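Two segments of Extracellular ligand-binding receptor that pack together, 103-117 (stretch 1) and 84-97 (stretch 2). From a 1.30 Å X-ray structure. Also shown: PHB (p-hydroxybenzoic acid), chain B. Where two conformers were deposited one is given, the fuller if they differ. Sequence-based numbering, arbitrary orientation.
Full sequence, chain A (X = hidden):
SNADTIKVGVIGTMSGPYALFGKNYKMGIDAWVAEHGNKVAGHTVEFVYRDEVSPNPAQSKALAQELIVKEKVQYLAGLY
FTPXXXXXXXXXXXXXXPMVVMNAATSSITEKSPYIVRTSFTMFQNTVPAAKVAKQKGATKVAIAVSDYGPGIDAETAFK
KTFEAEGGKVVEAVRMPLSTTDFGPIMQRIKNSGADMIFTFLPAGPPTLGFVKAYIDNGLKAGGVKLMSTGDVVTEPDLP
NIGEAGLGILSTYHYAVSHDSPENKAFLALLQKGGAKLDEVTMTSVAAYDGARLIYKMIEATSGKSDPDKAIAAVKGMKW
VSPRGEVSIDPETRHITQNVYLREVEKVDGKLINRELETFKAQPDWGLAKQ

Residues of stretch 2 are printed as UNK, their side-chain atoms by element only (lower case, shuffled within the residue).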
# COMPACT_ATOMS: atom_id res chain seq x y z
N ASN A 103 -1.18 2.09 4.93
CA ASN A 103 -0.37 2.11 3.71
C ASN A 103 1.10 1.81 3.99
O ASN A 103 1.64 0.81 3.46
CB ASN A 103 -0.48 3.42 2.90
CG ASN A 103 0.17 3.26 1.55
OD1 ASN A 103 -0.38 2.57 0.68
ND2 ASN A 103 1.36 3.83 1.36
N ALA A 104 1.78 2.67 4.76
CA ALA A 104 3.26 2.64 4.89
C ALA A 104 3.74 1.20 4.93
O ALA A 104 3.33 0.40 5.80
CB ALA A 104 3.63 3.35 6.16
N ALA A 105 4.70 0.86 4.04
CA ALA A 105 4.86 -0.53 3.58
C ALA A 105 6.27 -1.07 3.91
O ALA A 105 6.64 -2.16 3.46
CB ALA A 105 4.60 -0.59 2.09
N THR A 106 7.09 -0.35 4.67
CA THR A 106 8.46 -0.84 5.01
C THR A 106 8.27 -1.97 6.04
O THR A 106 7.53 -1.83 7.04
CB THR A 106 9.31 0.32 5.52
OG1 THR A 106 9.47 1.23 4.42
CG2 THR A 106 10.70 -0.13 6.00
N SER A 107 8.99 -3.08 5.84
CA SER A 107 8.75 -4.28 6.67
C SER A 107 8.92 -3.99 8.15
O SER A 107 8.10 -4.42 8.95
CB SER A 107 9.69 -5.42 6.27
OG SER A 107 9.31 -5.99 5.03
N SER A 108 9.98 -3.28 8.53
CA SER A 108 10.31 -3.13 9.94
C SER A 108 9.32 -2.27 10.73
O SER A 108 9.44 -2.22 11.95
CB SER A 108 11.71 -2.56 10.13
OG SER A 108 11.76 -1.26 9.56
N ILE A 109 8.37 -1.59 10.08
CA ILE A 109 7.45 -0.73 10.85
C ILE A 109 6.77 -1.55 11.95
O ILE A 109 6.59 -1.06 13.06
CB ILE A 109 6.42 -0.09 9.92
CG1 ILE A 109 7.11 0.94 8.99
CG2 ILE A 109 5.30 0.57 10.73
CD1 ILE A 109 6.20 1.50 7.91
N THR A 110 6.32 -2.78 11.67
CA THR A 110 5.58 -3.55 12.69
C THR A 110 6.47 -3.92 13.88
O THR A 110 5.93 -4.18 14.95
CB THR A 110 4.94 -4.82 12.08
OG1 THR A 110 5.97 -5.56 11.41
CG2 THR A 110 3.82 -4.50 11.10
N GLU A 111 7.79 -3.92 13.69
CA GLU A 111 8.70 -4.24 14.78
C GLU A 111 8.89 -3.08 15.74
O GLU A 111 9.53 -3.25 16.78
CB GLU A 111 10.09 -4.68 14.24
CG GLU A 111 10.01 -5.95 13.38
CD GLU A 111 11.38 -6.24 12.80
OE1 GLU A 111 11.91 -5.40 12.00
OE2 GLU A 111 11.93 -7.29 13.13
N LYS A 112 8.35 -1.90 15.42
CA LYS A 112 8.65 -0.71 16.23
C LYS A 112 7.64 -0.50 17.38
O LYS A 112 7.83 0.41 18.19
CB LYS A 112 8.63 0.56 15.34
CG LYS A 112 9.59 0.49 14.17
CD LYS A 112 11.03 0.28 14.60
CE LYS A 112 11.91 0.27 13.37
NZ LYS A 112 13.35 0.11 13.71
N SER A 113 6.61 -1.33 17.46
CA SER A 113 5.69 -1.25 18.59
C SER A 113 4.93 -2.54 18.65
O SER A 113 4.53 -3.04 17.60
CB SER A 113 4.65 -0.14 18.37
OG SER A 113 3.71 -0.11 19.43
N PRO A 114 4.57 -3.04 19.84
CA PRO A 114 3.70 -4.21 19.93
C PRO A 114 2.26 -3.90 19.50
O PRO A 114 1.49 -4.82 19.26
CB PRO A 114 3.71 -4.57 21.44
CG PRO A 114 4.02 -3.26 22.12
CD PRO A 114 5.03 -2.59 21.18
N TYR A 115 1.92 -2.62 19.38
CA TYR A 115 0.52 -2.23 19.17
C TYR A 115 0.24 -1.75 17.75
O TYR A 115 -0.74 -1.08 17.52
CB TYR A 115 0.10 -1.15 20.18
CG TYR A 115 0.15 -1.55 21.64
CD1 TYR A 115 0.07 -2.88 22.07
CD2 TYR A 115 0.23 -0.55 22.60
CE1 TYR A 115 0.11 -3.20 23.43
CE2 TYR A 115 0.20 -0.85 23.94
CZ TYR A 115 0.18 -2.17 24.36
OH TYR A 115 0.14 -2.46 25.71
N ILE A 116 1.08 -2.15 16.79
CA ILE A 116 0.82 -1.86 15.40
C ILE A 116 0.27 -3.12 14.70
O ILE A 116 0.76 -4.25 14.92
CB ILE A 116 2.14 -1.46 14.68
CG1 ILE A 116 2.56 -0.10 15.16
CG2 ILE A 116 1.93 -1.46 13.16
CD1 ILE A 116 3.96 0.29 14.73
N VAL A 117 -0.77 -2.94 13.89
CA VAL A 117 -1.20 -3.97 12.95
C VAL A 117 -1.34 -3.33 11.59
O VAL A 117 -1.72 -2.17 11.52
CB VAL A 117 -2.50 -4.67 13.43
CG1 VAL A 117 -3.65 -3.67 13.59
CG2 VAL A 117 -2.89 -5.87 12.56
N UNK A 84 6.67 8.81 8.31
CA UNK A 84 5.62 9.30 9.20
C UNK A 84 5.13 8.23 10.15
O UNK A 84 5.00 8.48 11.36
c UNK A 84 4.48 9.91 8.37
n UNK A 84 4.21 11.46 6.52
o UNK A 84 5.92 11.83 7.99
c UNK A 84 4.94 11.13 7.60
N UNK A 85 4.94 7.01 9.65
CA UNK A 85 4.60 5.89 10.53
C UNK A 85 5.73 5.63 11.55
O UNK A 85 5.46 5.35 12.73
c UNK A 85 4.37 4.63 9.74
N UNK A 86 6.98 5.73 11.11
CA UNK A 86 8.09 5.54 12.05
C UNK A 86 8.12 6.55 13.17
O UNK A 86 8.54 6.22 14.28
c UNK A 86 10.58 1.81 9.54
se UNK A 86 9.88 2.76 11.12
c UNK A 86 9.65 4.45 10.28
c UNK A 86 9.42 5.57 11.29
N UNK A 87 7.70 7.78 12.89
CA UNK A 87 7.68 8.83 13.91
C UNK A 87 6.61 8.58 14.96
O UNK A 87 6.81 8.91 16.13
c UNK A 87 7.47 10.18 13.23
N UNK A 88 5.50 7.98 14.56
CA UNK A 88 4.37 7.78 15.48
C UNK A 88 4.56 6.49 16.30
O UNK A 88 4.19 6.44 17.47
c UNK A 88 3.04 7.74 14.68
c UNK A 88 2.82 9.09 14.03
c UNK A 88 1.88 7.39 15.60
N UNK A 89 5.18 5.46 15.70
CA UNK A 89 5.30 4.13 16.34
C UNK A 89 5.78 4.14 17.81
O UNK A 89 5.17 3.46 18.64
c UNK A 89 6.21 3.26 15.49
N UNK A 90 6.86 4.89 18.14
CA UNK A 90 7.41 4.79 19.51
C UNK A 90 6.44 5.41 20.55
O UNK A 90 6.64 5.17 21.75
c UNK A 90 8.77 6.26 18.20
c UNK A 90 7.74 5.71 17.26
c UNK A 90 8.81 5.48 19.44
N UNK A 91 5.38 6.15 20.17
CA UNK A 91 4.43 6.83 21.09
C UNK A 91 3.42 5.84 21.65
O UNK A 91 2.80 6.08 22.68
c UNK A 91 5.21 9.83 20.62
c UNK A 91 3.38 9.93 18.94
c UNK A 91 3.61 8.01 20.35
c UNK A 91 4.39 9.05 19.61
N UNK A 92 3.15 4.81 20.86
CA UNK A 92 1.88 4.09 21.00
C UNK A 92 1.76 3.31 22.29
O UNK A 92 0.69 3.30 22.91
c UNK A 92 1.69 3.10 19.83
c UNK A 92 1.78 2.62 17.39
c UNK A 92 1.73 3.73 18.43
c UNK A 92 0.54 4.69 18.24
N UNK A 93 2.85 2.65 22.71
CA UNK A 93 2.71 1.77 23.84
C UNK A 93 2.50 2.58 25.13
O UNK A 93 1.58 2.29 25.94
c UNK A 93 3.91 0.86 23.95
c UNK A 93 4.98 -1.10 25.10
n UNK A 93 4.81 -2.21 25.85
c UNK A 93 3.81 -0.16 25.09
o UNK A 93 6.02 -0.88 24.49
N UNK A 94 3.28 3.65 25.34
CA UNK A 94 3.08 4.50 26.51
C UNK A 94 1.70 5.15 26.49
O UNK A 94 1.07 5.32 27.55
c UNK A 94 4.34 5.71 29.14
o UNK A 94 4.81 4.54 29.14
c UNK A 94 4.21 5.55 26.62
c UNK A 94 4.12 6.45 27.84
o UNK A 94 4.08 6.33 30.20
N UNK A 95 1.22 5.52 25.30
CA UNK A 95 -0.13 6.13 25.20
C UNK A 95 -1.26 5.12 25.32
O UNK A 95 -2.40 5.49 25.51
c UNK A 95 -0.28 6.89 23.88
N UNK A 96 -0.91 3.84 25.20
CA UNK A 96 -1.88 2.71 25.20
C UNK A 96 -2.90 2.84 24.07
O UNK A 96 -4.09 2.57 24.25
c UNK A 96 -2.55 2.52 26.56
n UNK A 96 -0.69 0.25 29.89
c UNK A 96 -1.26 1.60 30.10
c UNK A 96 -2.27 1.93 29.00
c UNK A 96 -1.55 2.22 27.67
N UNK A 97 -2.41 3.23 22.89
CA UNK A 97 -3.24 3.44 21.70
C UNK A 97 -2.65 2.61 20.53
O UNK A 97 -1.56 2.88 20.06
c UNK A 97 -3.93 5.77 22.44
c UNK A 97 -3.24 4.93 21.33
c UNK A 97 -3.91 5.22 19.99
C1' PHB B . 5.66 4.25 2.01
O1' PHB B . 5.82 3.27 2.74
O2' PHB B . 6.20 5.39 2.25
C1 PHB B . 4.84 4.08 0.78
C2 PHB B . 4.71 2.81 0.18
C3 PHB B . 4.00 2.65 -0.98
C4 PHB B . 3.43 3.74 -1.61
C5 PHB B . 3.55 5.00 -1.05
C6 PHB B . 4.26 5.19 0.13
O4 PHB B . 2.77 3.65 -2.78
O HOH W 1 4.95 1.88 20.91
O HOH W 2 2.39 -2.00 27.66

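Position 84 carries two carbons, the second bearing one oxygen and one nitrogen, a short amide. It lies sideways to stretch 1 and touches nothing there, both polar ends being bonded elsewhere in the structure: Asn 84.

Position 85 has a single carbon. That carbon points toward stretch 1, 3.9 Å from CB of Ala 104 and 4.1 Å from CD1 of Ile 109; one methyl is Ala 85. Two small residues facing each other let the backbones come close, with the CA atoms of Ala 104 and Ala 85 6.6 Å apart.

Position 86 is an unbranched chain of two carbons, a selenium and a last carbon, which makes it selenomethionine, Met 86. Its CA-to-CB bond points sideways, but the chain bends back so that CE reaches 3.6 Å from CG1 of Ile 109 and 3.3 Å from OG of Ser 108, while SE lies 3.8 Å from CG of Lys 112.

Position 87 has one carbon, out of reach of stretch 1: Ala 87. Position 88 has one carbon carrying two more, also out of reach: Val 88.

Position 89 again has a lone carbon, aimed at stretch 1. It sits 3.6 Å from CB of Lys 112 and 3.8 Å from CD1 of Ile 116, so it is Ala 89, and the CA atoms of Ser 113 and Ala 89 approach to 5.8 Å.

At position 90 three carbons close a ring onto the backbone nitrogen, pointing away: Pro 90. Position 91 has four carbons forked at the second and also faces away: Leu 91.

Position 92 has the same four-carbon fork but points toward stretch 1. One branch tip lies 3.6 Å from CG1 of Ile 116, and CB is 3.8 Å from OG of Ser 113. This is Leu 92.

Position 93 shows three carbons, the third carrying one oxygen and one nitrogen. That third carbon is 3.8 Å from CG of Pro 114, and the second lies 3.9 Å from CE2 of Tyr 115: Gln 93.

Position 94 has three carbons ending in two oxygens, turned away: Glu 94. Position 95 has one carbon and no contact: Ala 95. Position 96 is four carbons in a row ending in nitrogen, pointing away: Lys 96. Its positive phi closes a Schellman motif, and its CA comes 4.3 Å from CE2 of Tyr 115. Position 97 has one carbon carrying two, pointing away: Val 97.

The rule here is apolar packing with water at the polar points, since no direct hydrogen bond crosses. Alanines permit close approach, and Met 86 and Leu 92 supply reach. One water links Ser 113 OG to Ala 89 O and Gln 93 N; another joins Gln 93 NE2 to Tyr 115 OH. Ser 113 OG also accepts from Tyr 115 N at 3.1 Å within a type I turn, and the Tyr 115 ring lies against the last helical turn.

Stretch 2 (84-97) NAMAVAPLLQEAKV
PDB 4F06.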